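Local coordinates for alpha-fucosidase (Bifidobacterium bifidum, PDB 2EAB), which probably releases alpha-1,2-linked L-fucose from glycans by hydrolysis, this chain being the glycoside hydrolase family 95 catalytic portion of a longer membrane-associated protein, at residues Thr78-Ser86 with Leu235-Asn243; Lys850-Val861 with Gly878-Thr886. One frame throughout, in Å; residues are numbered along the deposited sequence.

Overall arrangement
Contact 1 and contact 2 lie on opposite sides of the chain's centre, with their nearest atoms about 40 Å apart. They share no element of the fold. Contact 1 belongs to the N-terminal beta domain and joins a loop to the turn between two strands of a nine-stranded antiparallel sheet. Contact 2 belongs to the C-terminal beta domain and packs strands of two sheets together. Both are largely buried. Contact 1 holds a water at its more open end; contact 2 has one toward its open end and another bridging buried backbone. Their chemistry differs. In contact 1, asparagine amides bond directly to loop backbone. In contact 2, apolar side chains meet and waters make the polar links.

Contact 1: residues Thr78-Ser86 with Leu235-Asn243; sequences TLWTGGPGS and LGNNGLLYN
Asn238 and Asn237 hold the loop 78-86 through their side-chain amides. Asn238 ND2 donates to Gly82 O at 2.9 Å, almost straight (175°), and to Trp80 O at 3.1 Å, a more bent bond. Both acceptors lie in the amide plane of Asn238 and offer an in-plane lone pair, so the two bonds fix the rotation of the group. Asn238 CG sits between the backbone N and the carbonyl carbon (chi1 64°). This lets OD1 accept from Leu240 N, an Asx turn, while ND2 faces the loop. A leucine here has no amide to offer, so Gly82 O would probably lose its mate, Trp80 O be left to Tyr490 OH, and the turn be freer to shift. The loop 236-240, which holds this Asx turn, joins strands 228-235 and 241-250, neighbours in the nine-stranded antiparallel sheet of the N-terminal domain. Asn237 has CG anti to its N (chi1 157°), which carries OD1 across to Gly82 N at 2.8 Å. That donor stands above the amide carbonyl plane. Thr81 crosses Asn237 at about a right angle, with CB 3.4 Å from OD1. At the strand end the side chains that meet are apolar. Leu79 CD1 fits among Tyr242 CB at 4.0 Å, Leu235 CD2 and Leu240 CD2. Thr78 directly follows Glu77, a ligand of the bound calcium. At the other end Gly83-Ser86 forms a type II turn, where Ser86 OG and N both donate to Gly83 O. Ser86 CA makes a CH...O contact with Asn237 O at 3.3 Å, and a water joins that oxygen to Ser86 O.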
ATOM      1  N   THR A  78      -3.531  -4.843  15.441  1.00  5.95           N
ATOM      2  CA  THR A  78      -2.544  -4.423  16.436  1.00  6.02           C
ATOM      3  C   THR A  78      -1.867  -5.566  17.186  1.00  6.03           C
ATOM      4  O   THR A  78      -1.105  -5.309  18.121  1.00  6.24           O
ATOM      5  CB  THR A  78      -3.124  -3.417  17.471  1.00  6.22           C
ATOM      6  OG1 THR A  78      -4.079  -4.071  18.318  1.00  6.80           O
ATOM      7  CG2 THR A  78      -3.781  -2.226  16.779  1.00  6.80           C
ATOM      8  N   LEU A  79      -2.119  -6.813  16.783  1.00  5.79           N
ATOM      9  CA  LEU A  79      -1.512  -7.952  17.475  1.00  6.06           C
ATOM     10  C   LEU A  79      -0.078  -8.126  16.994  1.00  5.75           C
ATOM     11  O   LEU A  79       0.219  -8.912  16.092  1.00  5.98           O
ATOM     12  CB  LEU A  79      -2.338  -9.232  17.313  1.00  6.46           C
ATOM     13  CG  LEU A  79      -1.988 -10.311  18.349  1.00  6.73           C
ATOM     14  CD1 LEU A  79      -2.505  -9.936  19.740  1.00  7.05           C
ATOM     15  CD2 LEU A  79      -2.532 -11.655  17.935  1.00  7.43           C
ATOM     16  N   TRP A  80       0.799  -7.353  17.627  1.00  5.84           N
ATOM     17  CA  TRP A  80       2.191  -7.201  17.248  1.00  5.96           C
ATOM     18  C   TRP A  80       3.091  -7.510  18.440  1.00  5.85           C
ATOM     19  O   TRP A  80       2.929  -6.922  19.508  1.00  6.00           O
ATOM     20  CB  TRP A  80       2.425  -5.743  16.832  1.00  6.93           C
ATOM     21  CG  TRP A  80       2.371  -5.464  15.363  1.00  6.04           C
ATOM     22  CD1 TRP A  80       1.282  -5.130  14.603  1.00  7.43           C
ATOM     23  CD2 TRP A  80       3.492  -5.457  14.486  1.00  7.47           C
ATOM     24  NE1 TRP A  80       1.675  -4.925  13.292  1.00  7.18           N
ATOM     25  CE2 TRP A  80       3.028  -5.122  13.199  1.00  7.88           C
ATOM     26  CE3 TRP A  80       4.860  -5.697  14.674  1.00  7.63           C
ATOM     27  CZ2 TRP A  80       3.886  -5.036  12.096  1.00  7.83           C
ATOM     28  CZ3 TRP A  80       5.708  -5.612  13.588  1.00  7.67           C
ATOM     29  CH2 TRP A  80       5.217  -5.287  12.314  1.00  7.49           C
ATOM     30  N   THR A  81       4.033  -8.431  18.257  1.00  5.82           N
ATOM     31  CA  THR A  81       5.111  -8.602  19.228  1.00  5.89           C
ATOM     32  C   THR A  81       6.174  -7.520  19.002  1.00  5.43           C
ATOM     33  O   THR A  81       6.100  -6.760  18.039  1.00  5.68           O
ATOM     34  CB  THR A  81       5.759  -9.995  19.136  1.00  6.03           C
ATOM     35  OG1 THR A  81       6.232 -10.201  17.804  1.00  5.88           O
ATOM     36  CG2 THR A  81       4.774 -11.100  19.514  1.00  7.12           C
ATOM     37  N   GLY A  82       7.156  -7.459  19.898  1.00  5.65           N
ATOM     38  CA  GLY A  82       8.207  -6.449  19.859  1.00  5.57           C
ATOM     39  C   GLY A  82       7.874  -5.222  20.688  1.00  5.49           C
ATOM     40  O   GLY A  82       6.848  -5.166  21.371  1.00  5.73           O
ATOM     41  N   GLY A  83       8.758  -4.231  20.636  1.00  5.70           N
ATOM     42  CA  GLY A  83       8.487  -2.944  21.257  1.00  6.27           C
ATOM     43  C   GLY A  83       8.765  -2.911  22.748  1.00  6.02           C
ATOM     44  O   GLY A  83       9.374  -3.828  23.304  1.00  6.00           O
ATOM     45  N   PRO A  84       8.313  -1.846  23.427  1.00  6.65           N
ATOM     46  CA  PRO A  84       8.589  -1.728  24.852  1.00  7.34           C
ATOM     47  C   PRO A  84       8.017  -2.926  25.606  1.00  7.24           C
ATOM     48  O   PRO A  84       6.918  -3.393  25.302  1.00  7.51           O
ATOM     49  CB  PRO A  84       7.892  -0.419  25.245  1.00  7.65           C
ATOM     50  CG  PRO A  84       6.907  -0.161  24.167  1.00  7.82           C
ATOM     51  CD  PRO A  84       7.504  -0.727  22.923  1.00  6.84           C
ATOM     52  N   GLY A  85       8.793  -3.439  26.557  1.00  7.55           N
ATOM     53  CA  GLY A  85       8.409  -4.630  27.297  1.00  8.19           C
ATOM     54  C   GLY A  85       8.980  -5.920  26.740  1.00  7.90           C
ATOM     55  O   GLY A  85       8.937  -6.948  27.410  1.00  8.71           O
ATOM     56  N   SER A  86       9.522  -5.883  25.525  1.00  7.27           N
ATOM     57  CA  SER A  86      10.140  -7.072  24.928  1.00  7.33           C
ATOM     58  C   SER A  86      11.579  -7.292  25.402  1.00  7.59           C
ATOM     59  O   SER A  86      12.162  -8.355  25.157  1.00  8.21           O
ATOM     60  CB  SER A  86      10.111  -6.989  23.401  1.00  7.28           C
ATOM     61  OG  SER A  86      10.930  -5.924  22.946  1.00  6.79           O
ATOM     62  N   LEU A 235       0.409 -11.329  25.435  1.00  7.46           N
ATOM     63  CA  LEU A 235       1.510 -11.884  24.660  1.00  7.09           C
ATOM     64  C   LEU A 235       2.700 -12.109  25.576  1.00  6.97           C
ATOM     65  O   LEU A 235       3.042 -11.246  26.381  1.00  6.99           O
ATOM     66  CB  LEU A 235       1.903 -10.973  23.496  1.00  7.13           C
ATOM     67  CG  LEU A 235       0.838 -10.761  22.415  1.00  6.81           C
ATOM     68  CD1 LEU A 235       1.391  -9.870  21.317  1.00  6.87           C
ATOM     69  CD2 LEU A 235       0.330 -12.080  21.842  1.00  7.82           C
ATOM     70  N   GLY A 236       3.332 -13.270  25.449  1.00  6.76           N
ATOM     71  CA  GLY A 236       4.517 -13.584  26.238  1.00  6.66           C
ATOM     72  C   GLY A 236       5.701 -12.696  25.901  1.00  7.01           C
ATOM     73  O   GLY A 236       6.499 -12.354  26.770  1.00  7.71           O
ATOM     74  N   ASN A 237       5.807 -12.301  24.635  1.00  6.71           N
ATOM     75  CA  ASN A 237       6.963 -11.530  24.194  1.00  6.72           C
ATOM     76  C   ASN A 237       7.030 -10.124  24.796  1.00  6.38           C
ATOM     77  O   ASN A 237       8.113  -9.654  25.126  1.00  6.71           O
ATOM     78  CB  ASN A 237       7.031 -11.512  22.660  1.00  6.59           C
ATOM     79  CG  ASN A 237       7.817 -10.341  22.112  1.00  6.32           C
ATOM     80  OD1 ASN A 237       7.319  -9.214  22.086  1.00  6.50           O
ATOM     81  ND2 ASN A 237       9.028 -10.601  21.640  1.00  6.35           N
ATOM     82  N   ASN A 238       5.883  -9.464  24.955  1.00  6.48           N
ATOM     83  CA  ASN A 238       5.885  -8.047  25.341  1.00  6.68           C
ATOM     84  C   ASN A 238       4.766  -7.602  26.286  1.00  6.72           C
ATOM     85  O   ASN A 238       4.640  -6.407  26.570  1.00  7.18           O
ATOM     86  CB  ASN A 238       5.859  -7.154  24.093  1.00  6.41           C
ATOM     87  CG  ASN A 238       4.587  -7.326  23.282  1.00  6.11           C
ATOM     88  OD1 ASN A 238       3.654  -8.021  23.696  1.00  6.05           O
ATOM     89  ND2 ASN A 238       4.547  -6.705  22.108  1.00  5.95           N
ATOM     90  N   GLY A 239       3.946  -8.543  26.749  1.00  6.71           N
ATOM     91  CA  GLY A 239       2.874  -8.219  27.683  1.00  6.81           C
ATOM     92  C   GLY A 239       1.654  -7.541  27.088  1.00  6.59           C
ATOM     93  O   GLY A 239       0.755  -7.151  27.836  1.00  6.93           O
ATOM     94  N   LEU A 240       1.604  -7.387  25.762  1.00  6.85           N
ATOM     95  CA  LEU A 240       0.421  -6.818  25.102  1.00  7.03           C
ATOM     96  C   LEU A 240      -0.826  -7.615  25.481  1.00  7.50           C
ATOM     97  O   LEU A 240      -0.838  -8.836  25.368  1.00  7.76           O
ATOM     98  CB  LEU A 240       0.592  -6.824  23.582  1.00  6.74           C
ATOM     99  CG  LEU A 240      -0.462  -6.054  22.781  1.00  6.39           C
ATOM    100  CD1 LEU A 240      -0.243  -4.554  22.901  1.00  7.63           C
ATOM    101  CD2 LEU A 240      -0.432  -6.473  21.323  1.00  7.42           C
ATOM    102  N   LEU A 241      -1.864  -6.920  25.938  1.00  7.56           N
ATOM    103  CA  LEU A 241      -3.113  -7.574  26.326  1.00  8.02           C
ATOM    104  C   LEU A 241      -3.973  -7.824  25.108  1.00  7.79           C
ATOM    105  O   LEU A 241      -4.048  -6.984  24.217  1.00  8.38           O
ATOM    106  CB  LEU A 241      -3.899  -6.718  27.319  1.00  8.40           C
ATOM    107  CG  LEU A 241      -3.193  -6.315  28.613  1.00  8.92           C
ATOM    108  CD1 LEU A 241      -4.053  -5.350  29.407  1.00 10.16           C
ATOM    109  CD2 LEU A 241      -2.850  -7.539  29.450  1.00 10.40           C
ATOM    110  N   TYR A 242      -4.620  -8.983  25.071  1.00  7.75           N
ATOM    111  CA  TYR A 242      -5.549  -9.295  23.992  1.00  7.61           C
ATOM    112  C   TYR A 242      -6.827  -9.922  24.535  1.00  7.68           C
ATOM    113  O   TYR A 242      -6.815 -10.602  25.565  1.00  7.95           O
ATOM    114  CB  TYR A 242      -4.900 -10.180  22.920  1.00  8.04           C
ATOM    115  CG  TYR A 242      -4.449 -11.546  23.395  1.00  7.74           C
ATOM    116  CD1 TYR A 242      -5.322 -12.635  23.383  1.00  8.12           C
ATOM    117  CD2 TYR A 242      -3.142 -11.754  23.834  1.00  8.50           C
ATOM    118  CE1 TYR A 242      -4.909 -13.897  23.814  1.00  8.47           C
ATOM    119  CE2 TYR A 242      -2.721 -13.008  24.263  1.00  8.90           C
ATOM    120  CZ  TYR A 242      -3.604 -14.071  24.250  1.00  8.85           C
ATOM    121  OH  TYR A 242      -3.164 -15.301  24.680  1.00  9.18           O
ATOM    122  N   ASN A 243      -7.926  -9.688  23.825  1.00  7.77           N
ATOM    123  CA  ASN A 243      -9.244 -10.134  24.241  1.00  8.19           C
ATOM    124  C   ASN A 243     -10.121 -10.270  23.004  1.00  8.39           C
ATOM    125  O   ASN A 243     -10.234  -9.333  22.208  1.00  8.16           O
ATOM    126  CB  ASN A 243      -9.844  -9.121  25.231  1.00  8.74           C
ATOM    127  CG  ASN A 243     -11.160  -9.586  25.846  1.00  8.97           C
ATOM    128  OD1 ASN A 243     -12.165  -9.733  25.156  1.00 10.15           O
ATOM    129  ND2 ASN A 243     -11.159  -9.788  27.161  1.00  9.41           N
TER
HETATM  130  O   HOH W   1      10.662 -10.700  24.812  1.00  9.12           O

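Contact 2: residues Lys850-Val861 with Gly878-Thr886; sequences KITAGGAQNYEV and GASLLVFDT
Leu882 and Phe884 of strand 880-884 pack against Ala856, Tyr859 and Val861. The contact faces two beta sheets of the C-terminal domain against each other, one with strand 859-863 and the other with strands 847-851 and 880-884. The axes of 859-861 and 880-884 run nearly parallel, 12° apart, at a closest approach of 8.8 Å. The tight part is mostly apolar side chains. Leu882 CD1 lies 3.5 Å from Ala856 O, 4.0 Å from Tyr859 CB and 4.1 Å from Val861 CG2. Val861 CG1, anti to the backbone N (chi1 -174°), sits over one face of the Phe884 ring, 3.9 Å from its centroid, in a CH-pi contact. Ala856 CB rests near Ser880 O and Leu882 CG. Lys850 of strand 847-851 lies beside Leu881 in the same sheet, and Lys850 CB presses on Leu881 CD2, closer than usual for carbons.

Toward Gly878 the packing gives way to water. The extended Lys850 chain brings CE near Ala879 CB. Gln857 bends at chi2 and brings OE1 beside Ser880 CB. One water joins Gln857 OE1 to Ser880 N. Further in, a second bridges buried backbone, accepting from Ile851 N and Ala856 N and donating to Ser880 O at 2.7 Å.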
ATOM      1  N   LYS A 850      -5.251  17.210 -21.110  1.00  7.03           N
ATOM      2  CA  LYS A 850      -4.687  16.539 -22.273  1.00  7.24           C
ATOM      3  C   LYS A 850      -5.563  15.337 -22.570  1.00  7.48           C
ATOM      4  O   LYS A 850      -6.011  14.646 -21.650  1.00  7.64           O
ATOM      5  CB  LYS A 850      -3.262  16.066 -21.981  1.00  7.41           C
ATOM      6  CG  LYS A 850      -2.514  15.547 -23.204  1.00  7.16           C
ATOM      7  CD  LYS A 850      -1.092  15.115 -22.875  1.00  7.24           C
ATOM      8  CE  LYS A 850      -0.383  14.613 -24.123  1.00  8.47           C
ATOM      9  NZ  LYS A 850       1.017  14.187 -23.833  1.00  7.94           N
ATOM     10  N   ILE A 851      -5.810  15.083 -23.851  1.00  7.64           N
ATOM     11  CA  ILE A 851      -6.492  13.859 -24.248  1.00  8.05           C
ATOM     12  C   ILE A 851      -5.525  13.114 -25.155  1.00  7.90           C
ATOM     13  O   ILE A 851      -5.393  13.423 -26.343  1.00  8.03           O
ATOM     14  CB  ILE A 851      -7.869  14.124 -24.916  1.00  8.13           C
ATOM     15  CG1 ILE A 851      -8.794  14.858 -23.936  1.00  8.52           C
ATOM     16  CG2 ILE A 851      -8.510  12.809 -25.362  1.00  8.91           C
ATOM     17  CD1 ILE A 851     -10.111  15.334 -24.532  1.00  8.98           C
ATOM     18  N   THR A 852      -4.802  12.166 -24.570  1.00  7.80           N
ATOM     19  CA  THR A 852      -3.749  11.479 -25.303  1.00  8.13           C
ATOM     20  C   THR A 852      -4.341  10.625 -26.422  1.00  8.58           C
ATOM     21  O   THR A 852      -3.831  10.613 -27.544  1.00  9.00           O
ATOM     22  CB  THR A 852      -2.872  10.654 -24.353  1.00  7.65           C
ATOM     23  OG1 THR A 852      -2.170  11.548 -23.486  1.00  8.12           O
ATOM     24  CG2 THR A 852      -1.855   9.833 -25.115  1.00  8.28           C
ATOM     25  N   ALA A 853      -5.426   9.927 -26.110  1.00  8.77           N
ATOM     26  CA  ALA A 853      -6.133   9.124 -27.092  1.00  9.22           C
ATOM     27  C   ALA A 853      -7.209   9.970 -27.778  1.00  9.35           C
ATOM     28  O   ALA A 853      -8.405   9.837 -27.492  1.00  9.99           O
ATOM     29  CB  ALA A 853      -6.731   7.889 -26.431  1.00  9.43           C
ATOM     30  N   GLY A 854      -6.767  10.857 -28.668  1.00  9.45           N
ATOM     31  CA  GLY A 854      -7.679  11.678 -29.465  1.00  9.96           C
ATOM     32  C   GLY A 854      -7.183  13.071 -29.807  1.00 10.02           C
ATOM     33  O   GLY A 854      -7.510  13.595 -30.877  1.00 10.30           O
ATOM     34  N   GLY A 855      -6.409  13.678 -28.907  1.00  9.69           N
ATOM     35  CA  GLY A 855      -5.889  15.030 -29.108  1.00  9.66           C
ATOM     36  C   GLY A 855      -6.901  16.073 -28.683  1.00  9.51           C
ATOM     37  O   GLY A 855      -7.909  16.285 -29.369  1.00  9.42           O
ATOM     38  N   ALA A 856      -6.620  16.742 -27.566  1.00  9.54           N
ATOM     39  CA  ALA A 856      -7.554  17.692 -26.950  1.00  9.96           C
ATOM     40  C   ALA A 856      -7.996  18.828 -27.869  1.00 10.27           C
ATOM     41  O   ALA A 856      -9.102  19.350 -27.718  1.00 10.36           O
ATOM     42  CB  ALA A 856      -6.966  18.261 -25.662  1.00  9.93           C
ATOM     43  N   GLN A 857      -7.135  19.199 -28.816  1.00 10.41           N
ATOM     44  CA  GLN A 857      -7.446  20.257 -29.778  1.00 10.90           C
ATOM     45  C   GLN A 857      -8.663  19.923 -30.648  1.00 11.00           C
ATOM     46  O   GLN A 857      -9.244  20.809 -31.280  1.00 11.50           O
ATOM     47  CB  GLN A 857      -6.224  20.575 -30.655  1.00 11.25           C
ATOM     48  CG  GLN A 857      -5.892  19.536 -31.729  1.00 11.89           C
ATOM     49  CD  GLN A 857      -5.036  18.373 -31.230  1.00 12.23           C
ATOM     50  OE1 GLN A 857      -4.883  18.158 -30.023  1.00 12.13           O
ATOM     51  NE2 GLN A 857      -4.484  17.608 -32.164  1.00 13.19           N
ATOM     52  N   ASN A 858      -9.043  18.648 -30.670  1.00 10.97           N
ATOM     53  CA  ASN A 858     -10.185  18.171 -31.447  1.00 11.18           C
ATOM     54  C   ASN A 858     -11.501  18.159 -30.665  1.00 11.17           C
ATOM     55  O   ASN A 858     -12.537  17.739 -31.191  1.00 11.55           O
ATOM     56  CB  ASN A 858      -9.893  16.765 -31.974  1.00 11.31           C
ATOM     57  CG  ASN A 858      -8.675  16.717 -32.878  1.00 11.65           C
ATOM     58  OD1 ASN A 858      -7.743  15.943 -32.643  1.00 12.66           O
ATOM     59  ND2 ASN A 858      -8.672  17.546 -33.918  1.00 11.68           N
ATOM     60  N   TYR A 859     -11.456  18.623 -29.418  1.00 11.05           N
ATOM     61  CA  TYR A 859     -12.591  18.532 -28.505  1.00 11.23           C
ATOM     62  C   TYR A 859     -13.066  19.902 -28.039  1.00 11.56           C
ATOM     63  O   TYR A 859     -12.374  20.906 -28.209  1.00 11.98           O
ATOM     64  CB  TYR A 859     -12.229  17.666 -27.286  1.00 11.20           C
ATOM     65  CG  TYR A 859     -11.931  16.216 -27.604  1.00 11.02           C
ATOM     66  CD1 TYR A 859     -12.838  15.205 -27.285  1.00 10.88           C
ATOM     67  CD2 TYR A 859     -10.737  15.852 -28.221  1.00 10.18           C
ATOM     68  CE1 TYR A 859     -12.563  13.867 -27.572  1.00 11.02           C
ATOM     69  CE2 TYR A 859     -10.452  14.526 -28.518  1.00 10.90           C
ATOM     70  CZ  TYR A 859     -11.368  13.539 -28.195  1.00 10.91           C
ATOM     71  OH  TYR A 859     -11.078  12.227 -28.491  1.00 11.67           O
ATOM     72  N   GLU A 860     -14.254  19.921 -27.439  1.00 12.15           N
ATOM     73  CA  GLU A 860     -14.828  21.133 -26.868  1.00 12.55           C
ATOM     74  C   GLU A 860     -15.466  20.828 -25.517  1.00 12.34           C
ATOM     75  O   GLU A 860     -15.806  19.675 -25.229  1.00 12.47           O
ATOM     76  CB  GLU A 860     -15.850  21.757 -27.822  1.00 12.68           C
ATOM     77  CG  GLU A 860     -17.009  20.841 -28.174  1.00 13.62           C
ATOM     78  CD  GLU A 860     -17.925  21.411 -29.240  1.00 14.31           C
ATOM     79  OE1 GLU A 860     -17.650  22.520 -29.751  1.00 16.92           O
ATOM     80  OE2 GLU A 860     -18.922  20.739 -29.569  1.00 16.24           O
ATOM     81  N   VAL A 861     -15.628  21.869 -24.705  1.00 12.44           N
ATOM     82  CA  VAL A 861     -16.060  21.732 -23.316  1.00 12.79           C
ATOM     83  C   VAL A 861     -17.433  22.364 -23.106  1.00 13.15           C
ATOM     84  O   VAL A 861     -17.689  23.490 -23.554  1.00 12.93           O
ATOM     85  CB  VAL A 861     -15.041  22.384 -22.345  1.00 12.80           C
ATOM     86  CG1 VAL A 861     -15.422  22.117 -20.887  1.00 12.70           C
ATOM     87  CG2 VAL A 861     -13.626  21.883 -22.621  1.00 13.31           C
ATOM     88  N   GLY A 878       3.657  19.517 -30.485  1.00 12.30           N
ATOM     89  CA  GLY A 878       2.297  19.467 -31.011  1.00 11.73           C
ATOM     90  C   GLY A 878       1.254  18.816 -30.119  1.00 11.14           C
ATOM     91  O   GLY A 878       0.157  18.509 -30.583  1.00 11.65           O
ATOM     92  N   ALA A 879       1.587  18.589 -28.849  1.00 10.32           N
ATOM     93  CA  ALA A 879       0.591  18.134 -27.876  1.00  9.74           C
ATOM     94  C   ALA A 879      -0.188  19.343 -27.380  1.00  9.55           C
ATOM     95  O   ALA A 879       0.386  20.416 -27.202  1.00  9.33           O
ATOM     96  CB  ALA A 879       1.256  17.411 -26.714  1.00 10.16           C
ATOM     97  N   SER A 880      -1.491  19.163 -27.167  1.00  9.43           N
ATOM     98  CA  SER A 880      -2.365  20.259 -26.747  1.00  9.46           C
ATOM     99  C   SER A 880      -3.127  19.977 -25.457  1.00  9.14           C
ATOM    100  O   SER A 880      -3.439  18.819 -25.144  1.00  8.88           O
ATOM    101  CB  SER A 880      -3.368  20.602 -27.849  1.00  9.89           C
ATOM    102  OG  SER A 880      -2.731  21.223 -28.951  1.00 11.41           O
ATOM    103  N   LEU A 881      -3.417  21.048 -24.722  1.00  8.88           N
ATOM    104  CA  LEU A 881      -4.348  21.011 -23.598  1.00  8.66           C
ATOM    105  C   LEU A 881      -5.529  21.930 -23.855  1.00  8.64           C
ATOM    106  O   LEU A 881      -5.398  22.967 -24.520  1.00  8.73           O
ATOM    107  CB  LEU A 881      -3.684  21.478 -22.301  1.00  8.96           C
ATOM    108  CG  LEU A 881      -2.342  20.926 -21.840  1.00  8.99           C
ATOM    109  CD1 LEU A 881      -2.000  21.564 -20.510  1.00 10.04           C
ATOM    110  CD2 LEU A 881      -2.365  19.419 -21.702  1.00  9.51           C
ATOM    111  N   LEU A 882      -6.678  21.542 -23.311  1.00  8.14           N
ATOM    112  CA  LEU A 882      -7.810  22.440 -23.125  1.00  8.84           C
ATOM    113  C   LEU A 882      -7.703  23.045 -21.736  1.00  8.64           C
ATOM    114  O   LEU A 882      -7.591  22.316 -20.745  1.00  8.60           O
ATOM    115  CB  LEU A 882      -9.121  21.668 -23.239  1.00  9.02           C
ATOM    116  CG  LEU A 882      -9.538  21.251 -24.646  1.00 10.34           C
ATOM    117  CD1 LEU A 882     -10.521  20.094 -24.592  1.00 11.77           C
ATOM    118  CD2 LEU A 882     -10.137  22.433 -25.407  1.00 11.93           C
ATOM    119  N   VAL A 883      -7.725  24.370 -21.665  1.00  8.63           N
ATOM    120  CA  VAL A 883      -7.566  25.081 -20.405  1.00  9.00           C
ATOM    121  C   VAL A 883      -8.806  25.919 -20.141  1.00  9.11           C
ATOM    122  O   VAL A 883      -9.188  26.751 -20.970  1.00  9.42           O
ATOM    123  CB  VAL A 883      -6.305  25.985 -20.418  1.00  9.15           C
ATOM    124  CG1 VAL A 883      -6.164  26.744 -19.103  1.00  9.90           C
ATOM    125  CG2 VAL A 883      -5.054  25.155 -20.688  1.00  9.98           C
ATOM    126  N   PHE A 884      -9.429  25.711 -18.987  1.00  8.88           N
ATOM    127  CA  PHE A 884     -10.655  26.428 -18.648  1.00  8.92           C
ATOM    128  C   PHE A 884     -10.839  26.593 -17.154  1.00  8.82           C
ATOM    129  O   PHE A 884     -10.340  25.789 -16.361  1.00  8.71           O
ATOM    130  CB  PHE A 884     -11.893  25.784 -19.303  1.00  8.93           C
ATOM    131  CG  PHE A 884     -12.060  24.305 -19.027  1.00  9.00           C
ATOM    132  CD1 PHE A 884     -12.968  23.863 -18.066  1.00  8.76           C
ATOM    133  CD2 PHE A 884     -11.349  23.355 -19.758  1.00  8.77           C
ATOM    134  CE1 PHE A 884     -13.149  22.496 -17.827  1.00  9.51           C
ATOM    135  CE2 PHE A 884     -11.517  21.991 -19.519  1.00  9.63           C
ATOM    136  CZ  PHE A 884     -12.421  21.562 -18.558  1.00  9.35           C
ATOM    137  N   ASP A 885     -11.535  27.659 -16.776  1.00  8.55           N
ATOM    138  CA  ASP A 885     -11.936  27.868 -15.394  1.00  8.53           C
ATOM    139  C   ASP A 885     -12.961  26.831 -14.991  1.00  8.49           C
ATOM    140  O   ASP A 885     -13.745  26.369 -15.813  1.00  8.53           O
ATOM    141  CB  ASP A 885     -12.564  29.252 -15.217  1.00  8.69           C
ATOM    142  CG  ASP A 885     -11.577  30.383 -15.427  1.00  9.42           C
ATOM    143  OD1 ASP A 885     -10.351  30.165 -15.335  1.00 11.08           O
ATOM    144  OD2 ASP A 885     -12.043  31.511 -15.688  1.00 10.86           O
ATOM    145  N   THR A 886     -12.956  26.474 -13.712  1.00  8.50           N
ATOM    146  CA  THR A 886     -14.010  25.629 -13.174  1.00  8.48           C
ATOM    147  C   THR A 886     -14.556  26.199 -11.876  1.00  8.84           C
ATOM    148  O   THR A 886     -13.961  27.090 -11.261  1.00  9.15           O
ATOM    149  CB  THR A 886     -13.544  24.176 -12.900  1.00  8.49           C
ATOM    150  OG1 THR A 886     -12.707  24.147 -11.740  1.00  7.92           O
ATOM    151  CG2 THR A 886     -12.824  23.565 -14.094  1.00  8.39           C
TER
HETATM  152  O   HOH W   2      -4.306  16.382 -25.962  1.00  7.94           O
HETATM  153  O   HOH W   3      -2.521  17.093 -29.068  1.00 16.04           O